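Local coordinates for possible hydrolase (Mycobacterium tuberculosis, PDB 6WYN), which hydrolyses carboxylic esters, preferring short, straight alkyl chains, and is likely involved in ester and lipid metabolism, at residues Glu205-Thr218 and Val234-Trp248. Numbering follows the deposited sequence.
Sequences EREFPSFQAMLDLT and VFHNSRRLDNGNWVW
Met214 packs tightly between Trp246 and Trp248. Its chain bends at chi3 (100°), which lays CE over the face of Trp248, 3.5 Å from the centroid of the five-membered ring. Its SD touches Trp246 CB at 3.6 Å. The edge of the Phe208 ring is turned toward the face of the same Trp248 indole, offset, with planes at 77°. Phe211 CB sits over the centre of one face of Trp246, and Arg240 CG lies over the opposite face, toward the rim. Val234, on helix 227-237, is a knob in a hole formed by Phe211, Met214, Leu215 and Thr218 of helix 211-221; its CG1 lies 3.6 Å from Phe211 CE1. Beside this apolar core, Phe208 and Trp246 form a single antiparallel bridge. Trp246 N donates to a lone pair of Phe208 O at 2.9 Å, while the return bond is weak. The hairpin turn is the looser, solvent side. There, Glu207 OE2 takes a nearly straight bond from Asn245 ND2 (2.6 Å) on its anti side and a longer, more bent one from Asn243 ND2 (3.2 Å) on its syn side. The arrangement is a two-stranded beta-hairpin packed against helix 211-221, consistent with part of the cap inserted in this alpha/beta hydrolase.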
ATOM      1  N   GLU A 205      19.993  10.891  -3.069  1.00 98.23           N
ATOM      2  CA  GLU A 205      18.766  10.758  -2.228  1.00 93.27           C
ATOM      3  C   GLU A 205      17.886  12.000  -2.404  1.00 88.84           C
ATOM      4  O   GLU A 205      16.735  11.930  -1.913  1.00 91.62           O
ATOM      5  CB  GLU A 205      19.132  10.505  -0.763  1.00 91.89           C
ATOM      6  CG  GLU A 205      18.205   9.550  -0.040  1.00 96.23           C
ATOM      7  CD  GLU A 205      18.406   9.549   1.465  1.00101.99           C
ATOM      8  OE1 GLU A 205      19.412   8.972   1.924  1.00108.52           O
ATOM      9  OE2 GLU A 205      17.559  10.124   2.174  1.00107.72           O
ATOM     10  N   ARG A 206      18.406  13.080  -3.017  1.00 84.37           N
ATOM     11  CA  ARG A 206      17.697  14.364  -3.254  1.00 75.74           C
ATOM     12  C   ARG A 206      17.621  15.069  -1.897  1.00 69.93           C
ATOM     13  O   ARG A 206      17.906  14.423  -0.885  1.00 91.02           O
ATOM     14  CB  ARG A 206      16.326  14.133  -3.899  1.00 76.57           C
ATOM     15  CG  ARG A 206      15.597  15.397  -4.331  1.00 82.42           C
ATOM     16  CD  ARG A 206      16.246  16.192  -5.455  1.00 84.68           C
ATOM     17  NE  ARG A 206      15.238  16.913  -6.232  1.00 82.48           N
ATOM     18  CZ  ARG A 206      14.956  18.218  -6.148  1.00 81.33           C
ATOM     19  NH1 ARG A 206      15.614  19.017  -5.320  1.00 78.07           N
ATOM     20  NH2 ARG A 206      14.000  18.722  -6.911  1.00 78.15           N
ATOM     21  N   GLU A 207      17.373  16.371  -1.904  1.00 54.09           N
ATOM     22  CA  GLU A 207      16.973  17.195  -0.737  1.00 52.00           C
ATOM     23  C   GLU A 207      16.017  18.246  -1.314  1.00 43.39           C
ATOM     24  O   GLU A 207      16.017  18.413  -2.541  1.00 47.74           O
ATOM     25  CB  GLU A 207      18.187  17.795  -0.009  1.00 56.28           C
ATOM     26  CG  GLU A 207      18.821  16.864   1.029  1.00 65.20           C
ATOM     27  CD  GLU A 207      19.854  17.445   2.004  1.00 66.17           C
ATOM     28  OE1 GLU A 207      20.842  16.740   2.297  1.00 59.16           O
ATOM     29  OE2 GLU A 207      19.665  18.585   2.503  1.00 61.49           O
ATOM     30  N   PHE A 208      15.218  18.918  -0.497  1.00 37.90           N
ATOM     31  CA  PHE A 208      14.198  19.863  -1.001  1.00 38.85           C
ATOM     32  C   PHE A 208      14.232  21.104  -0.133  1.00 43.56           C
ATOM     33  O   PHE A 208      14.280  21.028   1.094  1.00 50.10           O
ATOM     34  CB  PHE A 208      12.797  19.239  -1.020  1.00 39.35           C
ATOM     35  CG  PHE A 208      12.569  18.170  -2.061  1.00 34.80           C
ATOM     36  CD1 PHE A 208      12.154  18.506  -3.345  1.00 36.49           C
ATOM     37  CD2 PHE A 208      12.759  16.828  -1.761  1.00 34.89           C
ATOM     38  CE1 PHE A 208      11.936  17.521  -4.302  1.00 34.55           C
ATOM     39  CE2 PHE A 208      12.548  15.841  -2.718  1.00 34.78           C
ATOM     40  CZ  PHE A 208      12.115  16.191  -3.984  1.00 36.61           C
ATOM     41  N   PRO A 209      14.236  22.295  -0.749  1.00 39.89           N
ATOM     42  CA  PRO A 209      14.356  23.524   0.025  1.00 40.99           C
ATOM     43  C   PRO A 209      13.199  23.688   1.015  1.00 43.36           C
ATOM     44  O   PRO A 209      13.358  24.365   2.005  1.00 42.73           O
ATOM     45  CB  PRO A 209      14.317  24.614  -1.053  1.00 43.40           C
ATOM     46  CG  PRO A 209      13.621  23.950  -2.228  1.00 43.07           C
ATOM     47  CD  PRO A 209      14.113  22.522  -2.194  1.00 41.09           C
ATOM     48  N   SER A 210      12.036  23.120   0.699  1.00 40.10           N
ATOM     49  CA  SER A 210      10.809  23.364   1.477  1.00 37.88           C
ATOM     50  C   SER A 210       9.890  22.149   1.383  1.00 36.79           C
ATOM     51  O   SER A 210      10.104  21.286   0.494  1.00 42.44           O
ATOM     52  CB  SER A 210      10.126  24.615   1.008  1.00 37.11           C
ATOM     53  OG  SER A 210       9.667  24.453  -0.321  1.00 36.35           O
ATOM     54  N   PHE A 211       8.911  22.116   2.280  1.00 36.81           N
ATOM     55  CA  PHE A 211       7.739  21.220   2.206  1.00 36.34           C
ATOM     56  C   PHE A 211       7.008  21.523   0.888  1.00 33.71           C
ATOM     57  O   PHE A 211       6.748  20.567   0.156  1.00 28.11           O
ATOM     58  CB  PHE A 211       6.852  21.396   3.445  1.00 33.28           C
ATOM     59  CG  PHE A 211       5.593  20.571   3.416  1.00 29.28           C
ATOM     60  CD1 PHE A 211       5.593  19.252   3.834  1.00 30.64           C
ATOM     61  CD2 PHE A 211       4.402  21.115   2.970  1.00 30.16           C
ATOM     62  CE1 PHE A 211       4.429  18.493   3.794  1.00 28.36           C
ATOM     63  CE2 PHE A 211       3.240  20.358   2.930  1.00 28.97           C
ATOM     64  CZ  PHE A 211       3.254  19.052   3.352  1.00 27.66           C
ATOM     65  N   GLN A 212       6.752  22.809   0.589  1.00 31.89           N
ATOM     66  CA  GLN A 212       5.947  23.257  -0.579  1.00 31.04           C
ATOM     67  C   GLN A 212       6.499  22.650  -1.872  1.00 27.41           C
ATOM     68  O   GLN A 212       5.711  22.246  -2.696  1.00 27.52           O
ATOM     69  CB  GLN A 212       5.906  24.783  -0.662  1.00 31.93           C
ATOM     70  CG  GLN A 212       5.026  25.310  -1.798  1.00 32.19           C
ATOM     71  CD  GLN A 212       3.587  24.898  -1.616  1.00 34.17           C
ATOM     72  OE1 GLN A 212       3.032  25.008  -0.526  1.00 37.24           O
ATOM     73  NE2 GLN A 212       2.966  24.396  -2.672  1.00 33.60           N
ATOM     74  N   ALA A 213       7.815  22.543  -2.022  1.00 28.08           N
ATOM     75  CA  ALA A 213       8.494  21.989  -3.218  1.00 27.28           C
ATOM     76  C   ALA A 213       8.169  20.497  -3.418  1.00 28.56           C
ATOM     77  O   ALA A 213       8.104  19.993  -4.587  1.00 23.07           O
ATOM     78  CB  ALA A 213       9.984  22.176  -3.055  1.00 28.11           C
ATOM     79  N   MET A 214       8.005  19.760  -2.325  1.00 26.28           N
ATOM     80  CA  MET A 214       7.563  18.347  -2.439  1.00 27.21           C
ATOM     81  C   MET A 214       6.079  18.328  -2.817  1.00 23.03           C
ATOM     82  O   MET A 214       5.691  17.567  -3.720  1.00 22.29           O
ATOM     83  CB  MET A 214       7.832  17.631  -1.115  1.00 29.88           C
ATOM     84  CG  MET A 214       9.311  17.702  -0.731  1.00 30.81           C
ATOM     85  SD  MET A 214       9.621  16.668   0.706  1.00 34.56           S
ATOM     86  CE  MET A 214      10.306  15.217  -0.073  1.00 33.12           C
ATOM     87  N   LEU A 215       5.300  19.221  -2.204  1.00 22.38           N
ATOM     88  CA  LEU A 215       3.863  19.391  -2.502  1.00 20.79           C
ATOM     89  C   LEU A 215       3.671  19.812  -3.975  1.00 21.04           C
ATOM     90  O   LEU A 215       2.794  19.234  -4.605  1.00 19.29           O
ATOM     91  CB  LEU A 215       3.275  20.376  -1.501  1.00 18.94           C
ATOM     92  CG  LEU A 215       1.778  20.604  -1.641  1.00 19.92           C
ATOM     93  CD1 LEU A 215       0.995  19.311  -1.597  1.00 19.10           C
ATOM     94  CD2 LEU A 215       1.290  21.561  -0.584  1.00 20.66           C
ATOM     95  N   ASP A 216       4.557  20.634  -4.541  1.00 22.08           N
ATOM     96  CA  ASP A 216       4.475  21.135  -5.948  1.00 24.73           C
ATOM     97  C   ASP A 216       4.627  19.967  -6.928  1.00 24.68           C
ATOM     98  O   ASP A 216       3.843  19.877  -7.867  1.00 23.73           O
ATOM     99  CB  ASP A 216       5.517  22.236  -6.193  1.00 25.30           C
ATOM    100  CG  ASP A 216       5.143  23.590  -5.579  1.00 30.39           C
ATOM    101  OD1 ASP A 216       3.931  23.816  -5.263  1.00 30.02           O
ATOM    102  OD2 ASP A 216       6.055  24.448  -5.450  1.00 33.48           O
ATOM    103  N   LEU A 217       5.569  19.066  -6.641  1.00 24.10           N
ATOM    104  CA  LEU A 217       5.822  17.806  -7.371  1.00 25.70           C
ATOM    105  C   LEU A 217       4.573  16.909  -7.337  1.00 23.24           C
ATOM    106  O   LEU A 217       4.150  16.404  -8.370  1.00 23.20           O
ATOM    107  CB  LEU A 217       7.027  17.181  -6.662  1.00 31.32           C
ATOM    108  CG  LEU A 217       8.028  16.487  -7.569  1.00 39.82           C
ATOM    109  CD1 LEU A 217       8.470  17.420  -8.697  1.00 37.68           C
ATOM    110  CD2 LEU A 217       9.220  15.980  -6.752  1.00 44.08           C
ATOM    111  N   THR A 218       3.934  16.766  -6.182  1.00 21.86           N
ATOM    112  CA  THR A 218       2.752  15.886  -5.990  1.00 18.45           C
ATOM    113  C   THR A 218       1.540  16.531  -6.682  1.00 18.22           C
ATOM    114  O   THR A 218       0.743  15.836  -7.326  1.00 15.48           O
ATOM    115  CB  THR A 218       2.559  15.688  -4.490  1.00 18.66           C
ATOM    116  OG1 THR A 218       3.794  15.198  -3.965  1.00 22.35           O
ATOM    117  CG2 THR A 218       1.432  14.752  -4.172  1.00 18.07           C
ATOM    118  N   VAL A 234       1.717  14.045   1.509  1.00 16.85           N
ATOM    119  CA  VAL A 234       3.138  14.482   1.504  1.00 17.92           C
ATOM    120  C   VAL A 234       3.671  14.584   2.951  1.00 18.13           C
ATOM    121  O   VAL A 234       4.764  14.104   3.196  1.00 16.51           O
ATOM    122  CB  VAL A 234       3.322  15.800   0.741  1.00 18.89           C
ATOM    123  CG1 VAL A 234       4.735  16.352   0.905  1.00 21.75           C
ATOM    124  CG2 VAL A 234       2.992  15.647  -0.743  1.00 19.44           C
ATOM    125  N   PHE A 235       2.942  15.218   3.862  1.00 17.89           N
ATOM    126  CA  PHE A 235       3.284  15.233   5.306  1.00 17.87           C
ATOM    127  C   PHE A 235       3.729  13.834   5.810  1.00 19.11           C
ATOM    128  O   PHE A 235       4.839  13.668   6.346  1.00 20.55           O
ATOM    129  CB  PHE A 235       2.067  15.725   6.065  1.00 19.28           C
ATOM    130  CG  PHE A 235       2.227  15.642   7.551  1.00 21.47           C
ATOM    131  CD1 PHE A 235       3.256  16.329   8.179  1.00 24.71           C
ATOM    132  CD2 PHE A 235       1.373  14.860   8.306  1.00 22.65           C
ATOM    133  CE1 PHE A 235       3.407  16.254   9.556  1.00 26.30           C
ATOM    134  CE2 PHE A 235       1.531  14.780   9.682  1.00 25.23           C
ATOM    135  CZ  PHE A 235       2.540  15.482  10.299  1.00 24.95           C
ATOM    136  N   HIS A 236       2.921  12.805   5.591  1.00 16.12           N
ATOM    137  CA  HIS A 236       3.207  11.416   6.062  1.00 16.96           C
ATOM    138  C   HIS A 236       4.389  10.804   5.297  1.00 16.74           C
ATOM    139  O   HIS A 236       5.077   9.935   5.843  1.00 15.47           O
ATOM    140  CB  HIS A 236       1.973  10.537   5.926  1.00 14.71           C
ATOM    141  CG  HIS A 236       0.879  10.951   6.824  1.00 15.19           C
ATOM    142  ND1 HIS A 236       1.119  11.299   8.129  1.00 14.58           N
ATOM    143  CD2 HIS A 236      -0.450  11.092   6.595  1.00 14.24           C
ATOM    144  CE1 HIS A 236      -0.034  11.563   8.704  1.00 16.93           C
ATOM    145  NE2 HIS A 236      -1.012  11.501   7.779  1.00 15.71           N
ATOM    146  N   ASN A 237       4.598  11.214   4.049  1.00 15.54           N
ATOM    147  CA  ASN A 237       5.556  10.525   3.159  1.00 16.29           C
ATOM    148  C   ASN A 237       6.901  11.242   3.160  1.00 16.20           C
ATOM    149  O   ASN A 237       7.791  10.839   2.378  1.00 19.10           O
ATOM    150  CB  ASN A 237       5.023  10.392   1.749  1.00 15.94           C
ATOM    151  CG  ASN A 237       5.381   9.080   1.101  1.00 17.88           C
ATOM    152  OD1 ASN A 237       5.795   8.117   1.772  1.00 19.60           O
ATOM    153  ND2 ASN A 237       5.169   9.004  -0.204  1.00 18.48           N
ATOM    154  N   SER A 238       7.034  12.259   3.980  1.00 17.82           N
ATOM    155  CA  SER A 238       8.221  13.141   3.998  1.00 20.31           C
ATOM    156  C   SER A 238       8.686  13.430   5.441  1.00 22.47           C
ATOM    157  O   SER A 238       7.905  13.193   6.381  1.00 22.61           O
ATOM    158  CB  SER A 238       7.932  14.403   3.219  1.00 18.17           C
ATOM    159  OG  SER A 238       7.168  15.334   3.946  1.00 17.89           O
ATOM    160  N   ARG A 239       9.893  13.980   5.601  1.00 24.74           N
ATOM    161  CA  ARG A 239      10.371  14.511   6.913  1.00 29.70           C
ATOM    162  C   ARG A 239      11.356  15.666   6.731  1.00 31.96           C
ATOM    163  O   ARG A 239      12.102  15.650   5.723  1.00 34.85           O
ATOM    164  CB  ARG A 239      11.064  13.409   7.715  1.00 29.28           C
ATOM    165  CG  ARG A 239      12.386  12.939   7.123  1.00 30.83           C
ATOM    166  CD  ARG A 239      12.718  11.530   7.604  1.00 29.91           C
ATOM    167  NE  ARG A 239      14.010  11.087   7.113  1.00 29.68           N
ATOM    168  CZ  ARG A 239      15.197  11.535   7.549  1.00 33.47           C
ATOM    169  NH1 ARG A 239      16.309  11.053   7.027  1.00 34.07           N
ATOM    170  NH2 ARG A 239      15.280  12.452   8.501  1.00 33.83           N
ATOM    171  N   ARG A 240      11.409  16.564   7.722  1.00 33.58           N
ATOM    172  CA  ARG A 240      12.336  17.726   7.745  1.00 42.74           C
ATOM    173  C   ARG A 240      13.690  17.312   8.342  1.00 40.10           C
ATOM    174  O   ARG A 240      13.688  16.728   9.431  1.00 41.94           O
ATOM    175  CB  ARG A 240      11.744  18.882   8.553  1.00 46.92           C
ATOM    176  CG  ARG A 240      12.427  20.210   8.252  1.00 57.44           C
ATOM    177  CD  ARG A 240      12.345  21.250   9.346  1.00 63.23           C
ATOM    178  NE  ARG A 240      12.773  22.518   8.769  1.00 73.06           N
ATOM    179  CZ  ARG A 240      11.998  23.582   8.543  1.00 82.06           C
ATOM    180  NH1 ARG A 240      10.719  23.584   8.890  1.00 85.25           N
ATOM    181  NH2 ARG A 240      12.520  24.660   7.983  1.00 82.90           N
ATOM    182  N   LEU A 241      14.792  17.605   7.651  1.00 40.42           N
ATOM    183  CA  LEU A 241      16.184  17.464   8.166  1.00 44.21           C
ATOM    184  C   LEU A 241      16.497  18.646   9.083  1.00 46.92           C
ATOM    185  O   LEU A 241      15.885  19.714   8.889  1.00 50.34           O
ATOM    186  CB  LEU A 241      17.161  17.428   6.991  1.00 43.22           C
ATOM    187  CG  LEU A 241      16.907  16.322   5.971  1.00 39.54           C
ATOM    188  CD1 LEU A 241      17.969  16.367   4.882  1.00 42.80           C
ATOM    189  CD2 LEU A 241      16.882  14.969   6.648  1.00 39.31           C
ATOM    190  N   ASP A 242      17.425  18.474  10.033  1.00 52.02           N
ATOM    191  CA  ASP A 242      17.877  19.560  10.949  1.00 50.17           C
ATOM    192  C   ASP A 242      18.351  20.747  10.107  1.00 50.56           C
ATOM    193  O   ASP A 242      18.038  21.884  10.485  1.00 53.51           O
ATOM    194  CB  ASP A 242      18.973  19.080  11.896  1.00 51.81           C
ATOM    195  CG  ASP A 242      18.552  17.799  12.587  1.00 48.11           C
ATOM    196  OD1 ASP A 242      17.580  17.855  13.337  1.00 49.26           O
ATOM    197  OD2 ASP A 242      19.151  16.757  12.302  1.00 44.96           O
ATOM    198  N   ASN A 243      18.998  20.490   8.965  1.00 49.12           N
ATOM    199  CA  ASN A 243      19.535  21.552   8.069  1.00 52.01           C
ATOM    200  C   ASN A 243      18.394  22.299   7.358  1.00 57.61           C
ATOM    201  O   ASN A 243      18.711  23.039   6.404  1.00 65.17           O
ATOM    202  CB  ASN A 243      20.530  21.000   7.046  1.00 49.32           C
ATOM    203  CG  ASN A 243      19.922  20.034   6.056  1.00 49.80           C
ATOM    204  OD1 ASN A 243      18.713  20.062   5.805  1.00 54.05           O
ATOM    205  ND2 ASN A 243      20.754  19.176   5.492  1.00 46.49           N
ATOM    206  N   GLY A 244      17.130  22.087   7.762  1.00 54.38           N
ATOM    207  CA  GLY A 244      15.954  22.845   7.287  1.00 53.32           C
ATOM    208  C   GLY A 244      15.330  22.286   6.004  1.00 46.63           C
ATOM    209  O   GLY A 244      14.165  22.629   5.738  1.00 46.23           O
ATOM    210  N   ASN A 245      16.088  21.507   5.224  1.00 41.20           N
ATOM    211  CA  ASN A 245      15.640  20.819   3.990  1.00 40.76           C
ATOM    212  C   ASN A 245      14.678  19.664   4.322  1.00 44.64           C
ATOM    213  O   ASN A 245      14.655  19.210   5.482  1.00 42.79           O
ATOM    214  CB  ASN A 245      16.824  20.256   3.203  1.00 41.50           C
ATOM    215  CG  ASN A 245      17.607  21.324   2.466  1.00 45.93           C
ATOM    216  OD1 ASN A 245      17.169  22.475   2.371  1.00 44.96           O
ATOM    217  ND2 ASN A 245      18.756  20.943   1.928  1.00 41.50           N
ATOM    218  N   TRP A 246      13.945  19.180   3.307  1.00 45.84           N
ATOM    219  CA  TRP A 246      13.016  18.023   3.395  1.00 38.21           C
ATOM    220  C   TRP A 246      13.443  16.886   2.469  1.00 36.89           C
ATOM    221  O   TRP A 246      14.010  17.170   1.400  1.00 35.97           O
ATOM    222  CB  TRP A 246      11.600  18.464   3.069  1.00 36.32           C
ATOM    223  CG  TRP A 246      11.135  19.572   3.939  1.00 34.30           C
ATOM    224  CD1 TRP A 246      11.572  20.865   3.956  1.00 35.18           C
ATOM    225  CD2 TRP A 246      10.146  19.462   4.967  1.00 33.51           C
ATOM    226  NE1 TRP A 246      10.882  21.584   4.897  1.00 33.23           N
ATOM    227  CE2 TRP A 246      10.008  20.746   5.540  1.00 34.83           C
ATOM    228  CE3 TRP A 246       9.354  18.411   5.437  1.00 31.85           C
ATOM    229  CZ2 TRP A 246       9.078  21.005   6.548  1.00 35.78           C
ATOM    230  CZ3 TRP A 246       8.449  18.664   6.441  1.00 32.65           C
ATOM    231  CH2 TRP A 246       8.316  19.941   6.991  1.00 35.96           C
ATOM    232  N   VAL A 247      13.107  15.644   2.857  1.00 32.80           N
ATOM    233  CA  VAL A 247      13.373  14.408   2.063  1.00 29.50           C
ATOM    234  C   VAL A 247      12.143  13.482   2.101  1.00 26.44           C
ATOM    235  O   VAL A 247      11.303  13.616   3.056  1.00 24.95           O
ATOM    236  CB  VAL A 247      14.640  13.729   2.619  1.00 37.99           C
ATOM    237  CG1 VAL A 247      14.908  12.386   1.956  1.00 41.30           C
ATOM    238  CG2 VAL A 247      15.845  14.668   2.481  1.00 36.77           C
ATOM    239  N   TRP A 248      12.005  12.623   1.095  1.00 23.48           N
ATOM    240  CA  TRP A 248      11.018  11.509   1.074  1.00 27.23           C
ATOM    241  C   TRP A 248      11.421  10.452   2.107  1.00 29.46           C
ATOM    242  O   TRP A 248      12.631  10.158   2.263  1.00 28.15           O
ATOM    243  CB  TRP A 248      10.874  10.880  -0.316  1.00 25.33           C
ATOM    244  CG  TRP A 248      10.340  11.806  -1.380  1.00 31.27           C
ATOM    245  CD1 TRP A 248      11.004  12.236  -2.501  1.00 31.30           C
ATOM    246  CD2 TRP A 248       9.014  12.389  -1.463  1.00 30.37           C
ATOM    247  NE1 TRP A 248      10.182  13.032  -3.261  1.00 31.51           N
ATOM    248  CE2 TRP A 248       8.968  13.162  -2.646  1.00 30.37           C
ATOM    249  CE3 TRP A 248       7.860  12.332  -0.665  1.00 28.46           C
ATOM    250  CZ2 TRP A 248       7.825  13.865  -3.045  1.00 29.64           C
ATOM    251  CZ3 TRP A 248       6.737  13.029  -1.057  1.00 30.62           C
ATOM    252  CH2 TRP A 248       6.719  13.787  -2.234  1.00 28.92           C
TER